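Local coordinates for protein (soluble lytic transglycosylase SLT70) (Escherichia coli, PDB 1QSA) that cleaves the glycosidic bonds between N-acetylmuramic acid and N-acetylglucosamine in peptidoglycan, leaving a 1,6-anhydro bond in the N-acetylmuramic acid residue, at residues Gly303-Leu308 and Ala326-Glu331; Met385-Glu390 and Arg401-Asn406. One frame throughout, in Å; residues are numbered along the deposited sequence.

How the interactions relate
Both contacts join helices that follow one another closely in this largely helical chain. From the N terminus, interaction 1 comes first: it closes a loop of 17 residues between 303-308 and 326-331 and packs helix 301-310 against helix 319-331. Interaction 2 opens only after interaction 1 has closed, so the two neither nest nor cross. It spans 10 residues and brings helix 383-393 against helix 397-408, both in the L domain. The contacts lie on opposite sides of the chain's centre, with their own centres about 51 Å apart and nearest atoms about 34 Å apart, and do not touch.

Interaction 1. Residues Gly303-Leu308 and Ala326-Glu331; sequences GLNTWL and ADLLLE
With CG anti to the backbone N in Leu-304 (chi1 177°) and anti to the carbonyl carbon in Leu-328 (chi1 -71°), the two leucines meet between helices 301-310 and 319-331, their side chains crossing obliquely. CD2 of Leu-304 lies 3.6 Å from CD2 of Leu-328, while the other branch of Leu-328 turns to the backbone of the facing helix, its CD1 3.9 Å from CA of Asn-305. The amide of Asn-305 flanks that same methyl, its ND2 4.0 Å from CD1 of Leu-328. Leu-308 adds a looser apolar contact, CD1 to CD1 of Leu-328 at 4.3 Å. An alanine at Leu-328 would probably open a gap between the helices and leave the methyls of Leu-304 and Leu-308 without their apolar partner here. Beside this packing, the carboxylate of Asp-327 forms salt bridges with Arg-301 and Arg-359. Leu-304 and Leu-308 also touch helix 285-298, and Trp-307 packs on helix 269-280. The axes of segments 303-308 and 326-331 approach to 10.7 Å, with 133° between their directions, a steeply inclined pairing of successive helices, nearer antiparallel than parallel, that belongs to the alpha-superhelix of this enzyme.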
ATOM      1  N   GLY A 303     -16.354  29.283   5.896  1.00 16.31           N
ATOM      2  CA  GLY A 303     -16.534  27.970   5.305  1.00 15.97           C
ATOM      3  C   GLY A 303     -16.016  26.865   6.207  1.00 14.24           C
ATOM      4  O   GLY A 303     -16.631  25.821   6.325  1.00 15.17           O
ATOM      5  N   LEU A 304     -14.885  27.100   6.856  1.00 14.06           N
ATOM      6  CA  LEU A 304     -14.323  26.101   7.750  1.00 14.59           C
ATOM      7  C   LEU A 304     -15.307  25.854   8.890  1.00 15.20           C
ATOM      8  O   LEU A 304     -15.559  24.710   9.255  1.00 15.16           O
ATOM      9  CB  LEU A 304     -12.976  26.568   8.307  1.00 15.37           C
ATOM     10  CG  LEU A 304     -12.341  25.608   9.314  1.00 14.77           C
ATOM     11  CD1 LEU A 304     -12.104  24.236   8.651  1.00 13.71           C
ATOM     12  CD2 LEU A 304     -11.047  26.195   9.874  1.00 15.86           C
ATOM     13  N   ASN A 305     -15.846  26.935   9.451  1.00 16.50           N
ATOM     14  CA  ASN A 305     -16.805  26.824  10.552  1.00 18.09           C
ATOM     15  C   ASN A 305     -18.039  26.045  10.092  1.00 16.92           C
ATOM     16  O   ASN A 305     -18.448  25.082  10.734  1.00 18.27           O
ATOM     17  CB  ASN A 305     -17.214  28.215  11.055  1.00 20.26           C
ATOM     18  CG  ASN A 305     -18.152  28.145  12.260  1.00 23.63           C
ATOM     19  OD1 ASN A 305     -19.329  28.505  12.174  1.00 27.54           O
ATOM     20  ND2 ASN A 305     -17.630  27.673  13.382  1.00 26.35           N
ATOM     21  N   THR A 306     -18.582  26.427   8.938  1.00 16.46           N
ATOM     22  CA  THR A 306     -19.766  25.778   8.387  1.00 16.37           C
ATOM     23  C   THR A 306     -19.589  24.286   8.111  1.00 17.11           C
ATOM     24  O   THR A 306     -20.381  23.455   8.562  1.00 15.99           O
ATOM     25  CB  THR A 306     -20.193  26.447   7.067  1.00 18.45           C
ATOM     26  OG1 THR A 306     -20.573  27.803   7.327  1.00 21.46           O
ATOM     27  CG2 THR A 306     -21.367  25.691   6.413  1.00 19.52           C
ATOM     28  N   TRP A 307     -18.541  23.954   7.367  1.00 15.86           N
ATOM     29  CA  TRP A 307     -18.284  22.572   6.988  1.00 16.13           C
ATOM     30  C   TRP A 307     -17.772  21.634   8.091  1.00 16.32           C
ATOM     31  O   TRP A 307     -18.127  20.459   8.111  1.00 15.98           O
ATOM     32  CB  TRP A 307     -17.430  22.547   5.717  1.00 16.66           C
ATOM     33  CG  TRP A 307     -18.179  23.164   4.555  1.00 16.69           C
ATOM     34  CD1 TRP A 307     -17.930  24.373   3.972  1.00 17.63           C
ATOM     35  CD2 TRP A 307     -19.340  22.631   3.895  1.00 17.93           C
ATOM     36  NE1 TRP A 307     -18.866  24.630   2.995  1.00 20.59           N
ATOM     37  CE2 TRP A 307     -19.743  23.579   2.926  1.00 20.42           C
ATOM     38  CE3 TRP A 307     -20.081  21.444   4.029  1.00 19.96           C
ATOM     39  CZ2 TRP A 307     -20.851  23.378   2.095  1.00 20.87           C
ATOM     40  CZ3 TRP A 307     -21.181  21.243   3.204  1.00 19.96           C
ATOM     41  CH2 TRP A 307     -21.556  22.207   2.248  1.00 21.03           C
ATOM     42  N   LEU A 308     -16.974  22.146   9.026  1.00 16.58           N
ATOM     43  CA  LEU A 308     -16.494  21.306  10.128  1.00 18.32           C
ATOM     44  C   LEU A 308     -17.700  20.851  10.953  1.00 18.92           C
ATOM     45  O   LEU A 308     -17.739  19.724  11.456  1.00 19.04           O
ATOM     46  CB  LEU A 308     -15.552  22.085  11.040  1.00 19.38           C
ATOM     47  CG  LEU A 308     -14.094  21.667  11.275  1.00 23.25           C
ATOM     48  CD1 LEU A 308     -13.858  21.551  12.761  1.00 20.84           C
ATOM     49  CD2 LEU A 308     -13.703  20.381  10.552  1.00 19.79           C
ATOM     50  N   ALA A 326     -10.083  23.543  17.442  1.00 13.32           N
ATOM     51  CA  ALA A 326      -9.305  24.370  18.356  1.00 12.39           C
ATOM     52  C   ALA A 326      -8.897  25.664  17.648  1.00 13.32           C
ATOM     53  O   ALA A 326      -8.940  26.738  18.241  1.00 12.26           O
ATOM     54  CB  ALA A 326      -8.076  23.618  18.821  1.00 13.66           C
ATOM     55  N   ASP A 327      -8.499  25.554  16.377  1.00 10.74           N
ATOM     56  CA  ASP A 327      -8.098  26.727  15.589  1.00 11.45           C
ATOM     57  C   ASP A 327      -9.245  27.750  15.490  1.00 11.70           C
ATOM     58  O   ASP A 327      -9.034  28.953  15.663  1.00 13.11           O
ATOM     59  CB  ASP A 327      -7.655  26.287  14.194  1.00 10.11           C
ATOM     60  CG  ASP A 327      -7.152  27.445  13.347  1.00 11.47           C
ATOM     61  OD1 ASP A 327      -5.973  27.841  13.499  1.00 13.05           O
ATOM     62  OD2 ASP A 327      -7.942  27.960  12.540  1.00 14.30           O
ATOM     63  N   LEU A 328     -10.455  27.257  15.237  1.00 12.47           N
ATOM     64  CA  LEU A 328     -11.640  28.120  15.153  1.00 12.36           C
ATOM     65  C   LEU A 328     -11.941  28.773  16.508  1.00 12.52           C
ATOM     66  O   LEU A 328     -12.201  29.983  16.584  1.00 14.34           O
ATOM     67  CB  LEU A 328     -12.858  27.306  14.721  1.00 13.54           C
ATOM     68  CG  LEU A 328     -12.920  26.814  13.277  1.00 14.10           C
ATOM     69  CD1 LEU A 328     -14.098  25.865  13.139  1.00 13.47           C
ATOM     70  CD2 LEU A 328     -13.037  28.012  12.321  1.00 13.34           C
ATOM     71  N   LEU A 329     -11.870  27.980  17.576  1.00 11.75           N
ATOM     72  CA  LEU A 329     -12.132  28.468  18.937  1.00 12.64           C
ATOM     73  C   LEU A 329     -11.134  29.537  19.359  1.00 11.72           C
ATOM     74  O   LEU A 329     -11.500  30.512  20.012  1.00 13.62           O
ATOM     75  CB  LEU A 329     -12.097  27.311  19.938  1.00 12.95           C
ATOM     76  CG  LEU A 329     -13.308  26.374  19.902  1.00 12.50           C
ATOM     77  CD1 LEU A 329     -12.999  25.107  20.717  1.00 14.42           C
ATOM     78  CD2 LEU A 329     -14.564  27.085  20.436  1.00 15.52           C
ATOM     79  N   LEU A 330      -9.869  29.369  18.976  1.00 12.50           N
ATOM     80  CA  LEU A 330      -8.855  30.366  19.304  1.00 12.17           C
ATOM     81  C   LEU A 330      -9.208  31.701  18.643  1.00 13.35           C
ATOM     82  O   LEU A 330      -9.164  32.740  19.299  1.00 13.72           O
ATOM     83  CB  LEU A 330      -7.463  29.928  18.839  1.00 10.96           C
ATOM     84  CG  LEU A 330      -6.793  28.837  19.680  1.00 10.62           C
ATOM     85  CD1 LEU A 330      -5.553  28.302  18.946  1.00 13.65           C
ATOM     86  CD2 LEU A 330      -6.401  29.433  21.041  1.00 13.02           C
ATOM     87  N   GLU A 331      -9.593  31.674  17.364  1.00 12.87           N
ATOM     88  CA  GLU A 331      -9.931  32.927  16.678  1.00 13.39           C
ATOM     89  C   GLU A 331     -11.164  33.589  17.299  1.00 14.05           C
ATOM     90  O   GLU A 331     -11.287  34.819  17.286  1.00 13.54           O
ATOM     91  CB  GLU A 331     -10.148  32.723  15.176  1.00 14.04           C
ATOM     92  CG  GLU A 331     -10.259  34.071  14.457  1.00 16.81           C
ATOM     93  CD  GLU A 331     -10.387  33.988  12.948  1.00 19.23           C
ATOM     94  OE1 GLU A 331     -10.673  32.897  12.392  1.00 18.08           O
ATOM     95  OE2 GLU A 331     -10.217  35.055  12.315  1.00 18.13           O
TER

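Interaction 2. Residues Met385-Glu390 and Arg401-Asn406; sequences MARVRE and RSEWAN. With SO4 (sulfate ion), chain C.
Arg-387 and Glu-403 cross at about a right angle between helices 383-393 and 397-408, and the guanidinium grips the carboxylate side-on with two nitrogens, one to each oxygen. The bond from NE of Arg-387 to OE2 of Glu-403 is the shorter, 2.8 Å, and fairly straight. OE2 lies in the guanidinium plane but is itself met on its syn side, with the donor 31° out of the carboxylate plane. The second bond, from NH2 of Arg-387 to OE1 of Glu-403 (3.0 Å), uses the syn lone pair. The planes of the two groups are 43° apart, a twisted rather than flat pairing.

Next to this polar pair, Val-388 and Glu-403 run antiparallel past one another, with CG2 of Val-388 3.7 Å from CB of Glu-403. The other valine methyl, CG1, approaches CE3 of Trp-404 at 4.0 Å. The Met-385 chain runs alongside the indole of Trp-404, both heading in one direction. Bends at chi2 and chi3 of Met-385 carry first SD and then CE to the indole edge: SD is 5.2 Å from the centroid of the six-membered ring and in its plane, an edge-on Met-aromatic contact, and CE is 3.6 Å from CZ3 of Trp-404. Helix 413-425 packs against both Met-385 and Trp-404.

Away from the interface, the extended side chain of Arg-389 meets a sulfate ion, probably from the crystallisation liquor, edge-on with two hydrogen bonds, NE to O3 (3.1 Å) and NH2 to O2 (3.0 Å); Arg-7 is a further donor to it.

Tyr-40 adds a hydrogen bond to OE2 of Glu-403 and Thr-67 one to NH2 of Arg-387, linking the ion pair to the N-terminal part of the chain. In these buried surroundings the paired opposite charges probably help keep Glu-403 ionised, offsetting the nearby carboxylate of Glu-384.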
ATOM      1  N   MET A 385      15.972 -18.298  13.533  1.00 11.06           N
ATOM      2  CA  MET A 385      16.804 -17.115  13.742  1.00 11.79           C
ATOM      3  C   MET A 385      18.174 -17.305  13.071  1.00 10.42           C
ATOM      4  O   MET A 385      18.734 -16.366  12.523  1.00 11.69           O
ATOM      5  CB  MET A 385      16.995 -16.813  15.234  1.00 11.74           C
ATOM      6  CG  MET A 385      17.754 -15.512  15.500  1.00 13.02           C
ATOM      7  SD  MET A 385      16.884 -14.031  14.884  1.00 15.61           S
ATOM      8  CE  MET A 385      15.840 -13.638  16.287  1.00 18.56           C
ATOM      9  N   ALA A 386      18.714 -18.524  13.116  1.00 10.70           N
ATOM     10  CA  ALA A 386      19.998 -18.785  12.478  1.00 10.20           C
ATOM     11  C   ALA A 386      19.895 -18.532  10.962  1.00 10.24           C
ATOM     12  O   ALA A 386      20.836 -18.024  10.357  1.00 10.74           O
ATOM     13  CB  ALA A 386      20.464 -20.203  12.765  1.00  9.92           C
ATOM     14  N   ARG A 387      18.750 -18.864  10.353  1.00 10.28           N
ATOM     15  CA  ARG A 387      18.583 -18.604   8.914  1.00  9.77           C
ATOM     16  C   ARG A 387      18.510 -17.094   8.680  1.00 10.27           C
ATOM     17  O   ARG A 387      19.122 -16.581   7.748  1.00  9.37           O
ATOM     18  CB  ARG A 387      17.328 -19.281   8.356  1.00  8.98           C
ATOM     19  CG  ARG A 387      17.414 -20.816   8.360  1.00  9.25           C
ATOM     20  CD  ARG A 387      16.431 -21.441   7.386  1.00 10.33           C
ATOM     21  NE  ARG A 387      15.045 -21.184   7.758  1.00 12.30           N
ATOM     22  CZ  ARG A 387      14.358 -21.873   8.662  1.00 12.27           C
ATOM     23  NH1 ARG A 387      14.921 -22.884   9.318  1.00 14.29           N
ATOM     24  NH2 ARG A 387      13.101 -21.543   8.924  1.00 13.14           N
ATOM     25  N   VAL A 388      17.791 -16.384   9.550  1.00  8.96           N
ATOM     26  CA  VAL A 388      17.669 -14.925   9.427  1.00 10.63           C
ATOM     27  C   VAL A 388      19.052 -14.285   9.480  1.00 11.56           C
ATOM     28  O   VAL A 388      19.380 -13.437   8.648  1.00  9.91           O
ATOM     29  CB  VAL A 388      16.767 -14.338  10.551  1.00  9.04           C
ATOM     30  CG1 VAL A 388      16.851 -12.791  10.567  1.00 12.57           C
ATOM     31  CG2 VAL A 388      15.314 -14.777  10.314  1.00  9.70           C
ATOM     32  N   ARG A 389      19.877 -14.742  10.424  1.00 10.85           N
ATOM     33  CA  ARG A 389      21.232 -14.219  10.568  1.00 11.42           C
ATOM     34  C   ARG A 389      22.043 -14.393   9.275  1.00  9.02           C
ATOM     35  O   ARG A 389      22.682 -13.452   8.811  1.00 10.87           O
ATOM     36  CB  ARG A 389      21.946 -14.911  11.735  1.00 12.77           C
ATOM     37  CG  ARG A 389      23.416 -14.522  11.897  1.00 16.47           C
ATOM     38  CD  ARG A 389      24.061 -15.265  13.065  1.00 18.42           C
ATOM     39  NE  ARG A 389      25.487 -14.936  13.186  1.00 21.22           N
ATOM     40  CZ  ARG A 389      26.387 -15.659  13.864  1.00 24.71           C
ATOM     41  NH1 ARG A 389      26.035 -16.773  14.505  1.00 22.87           N
ATOM     42  NH2 ARG A 389      27.653 -15.260  13.902  1.00 24.43           N
ATOM     43  N   GLU A 390      21.982 -15.582   8.676  1.00  9.38           N
ATOM     44  CA  GLU A 390      22.714 -15.823   7.438  1.00  9.08           C
ATOM     45  C   GLU A 390      22.187 -14.967   6.304  1.00  8.18           C
ATOM     46  O   GLU A 390      22.964 -14.409   5.545  1.00  9.25           O
ATOM     47  CB  GLU A 390      22.666 -17.303   7.033  1.00  8.86           C
ATOM     48  CG  GLU A 390      23.426 -18.207   7.993  1.00  9.02           C
ATOM     49  CD  GLU A 390      24.778 -17.619   8.362  1.00 11.12           C
ATOM     50  OE1 GLU A 390      25.626 -17.516   7.459  1.00  9.89           O
ATOM     51  OE2 GLU A 390      24.979 -17.216   9.541  1.00 11.39           O
ATOM     52  N   ARG A 401      13.122 -10.940   5.182  1.00 10.87           N
ATOM     53  CA  ARG A 401      11.819 -10.390   5.587  1.00 10.57           C
ATOM     54  C   ARG A 401      10.755 -11.500   5.717  1.00 11.35           C
ATOM     55  O   ARG A 401       9.975 -11.515   6.672  1.00 11.93           O
ATOM     56  CB  ARG A 401      11.355  -9.310   4.603  1.00 11.77           C
ATOM     57  CG  ARG A 401       9.961  -8.780   4.905  1.00 13.93           C
ATOM     58  CD  ARG A 401       9.514  -7.712   3.913  1.00 19.84           C
ATOM     59  NE  ARG A 401       8.126  -7.350   4.187  1.00 23.13           N
ATOM     60  CZ  ARG A 401       7.745  -6.482   5.124  1.00 26.71           C
ATOM     61  NH1 ARG A 401       8.645  -5.825   5.844  1.00 24.89           N
ATOM     62  NH2 ARG A 401       6.457  -6.242   5.313  1.00 27.78           N
ATOM     63  N   SER A 402      10.744 -12.441   4.770  1.00 12.90           N
ATOM     64  CA  SER A 402       9.785 -13.546   4.799  1.00 12.91           C
ATOM     65  C   SER A 402      10.011 -14.449   6.006  1.00 12.70           C
ATOM     66  O   SER A 402       9.053 -14.923   6.622  1.00 12.85           O
ATOM     67  CB  SER A 402       9.867 -14.355   3.508  1.00 13.84           C
ATOM     68  OG  SER A 402       9.571 -13.510   2.413  1.00 15.97           O
ATOM     69  N   GLU A 403      11.277 -14.737   6.308  1.00 11.81           N
ATOM     70  CA  GLU A 403      11.590 -15.555   7.480  1.00 11.83           C
ATOM     71  C   GLU A 403      11.199 -14.816   8.758  1.00 12.23           C
ATOM     72  O   GLU A 403      10.601 -15.397   9.660  1.00 12.20           O
ATOM     73  CB  GLU A 403      13.081 -15.876   7.544  1.00 12.55           C
ATOM     74  CG  GLU A 403      13.563 -16.839   6.481  1.00 11.32           C
ATOM     75  CD  GLU A 403      13.511 -18.316   6.879  1.00 12.24           C
ATOM     76  OE1 GLU A 403      12.860 -18.701   7.881  1.00 11.88           O
ATOM     77  OE2 GLU A 403      14.131 -19.106   6.139  1.00 12.81           O
ATOM     78  N   TRP A 404      11.554 -13.532   8.830  1.00 12.77           N
ATOM     79  CA  TRP A 404      11.259 -12.716  10.004  1.00 11.47           C
ATOM     80  C   TRP A 404       9.751 -12.641  10.235  1.00 12.05           C
ATOM     81  O   TRP A 404       9.286 -12.685  11.382  1.00 12.16           O
ATOM     82  CB  TRP A 404      11.846 -11.312   9.825  1.00 11.29           C
ATOM     83  CG  TRP A 404      11.869 -10.467  11.067  1.00 11.07           C
ATOM     84  CD1 TRP A 404      11.175  -9.312  11.285  1.00 13.60           C
ATOM     85  CD2 TRP A 404      12.714 -10.648  12.217  1.00 11.93           C
ATOM     86  NE1 TRP A 404      11.543  -8.753  12.494  1.00 12.30           N
ATOM     87  CE2 TRP A 404      12.486  -9.551  13.086  1.00 12.60           C
ATOM     88  CE3 TRP A 404      13.653 -11.621  12.588  1.00 12.03           C
ATOM     89  CZ2 TRP A 404      13.164  -9.401  14.305  1.00 11.95           C
ATOM     90  CZ3 TRP A 404      14.330 -11.472  13.799  1.00 13.71           C
ATOM     91  CH2 TRP A 404      14.080 -10.369  14.642  1.00 13.03           C
ATOM     92  N   ALA A 405       8.997 -12.564   9.140  1.00 11.15           N
ATOM     93  CA  ALA A 405       7.543 -12.471   9.212  1.00 13.27           C
ATOM     94  C   ALA A 405       6.974 -13.670   9.962  1.00 13.90           C
ATOM     95  O   ALA A 405       6.072 -13.517  10.779  1.00 15.50           O
ATOM     96  CB  ALA A 405       6.943 -12.377   7.811  1.00 12.82           C
ATOM     97  N   ASN A 406       7.512 -14.859   9.692  1.00 15.40           N
ATOM     98  CA  ASN A 406       7.059 -16.076  10.373  1.00 16.54           C
ATOM     99  C   ASN A 406       7.449 -16.059  11.839  1.00 16.40           C
ATOM    100  O   ASN A 406       6.689 -16.495  12.692  1.00 18.05           O
ATOM    101  CB  ASN A 406       7.692 -17.323   9.746  1.00 18.83           C
ATOM    102  CG  ASN A 406       7.069 -17.701   8.436  1.00 24.17           C
ATOM    103  OD1 ASN A 406       6.022 -17.180   8.059  1.00 27.75           O
ATOM    104  ND2 ASN A 406       7.695 -18.649   7.737  1.00 27.67           N
TER
HETATM  105  S   SO4 C 702      27.818 -12.089  11.851  1.00 36.72           S
HETATM  106  O1  SO4 C 702      27.700 -10.640  11.589  1.00 37.52           O
HETATM  107  O2  SO4 C 702      27.958 -12.337  13.300  1.00 38.63           O
HETATM  108  O3  SO4 C 702      26.596 -12.758  11.352  1.00 34.68           O
HETATM  109  O4  SO4 C 702      29.023 -12.592  11.175  1.00 36.16           O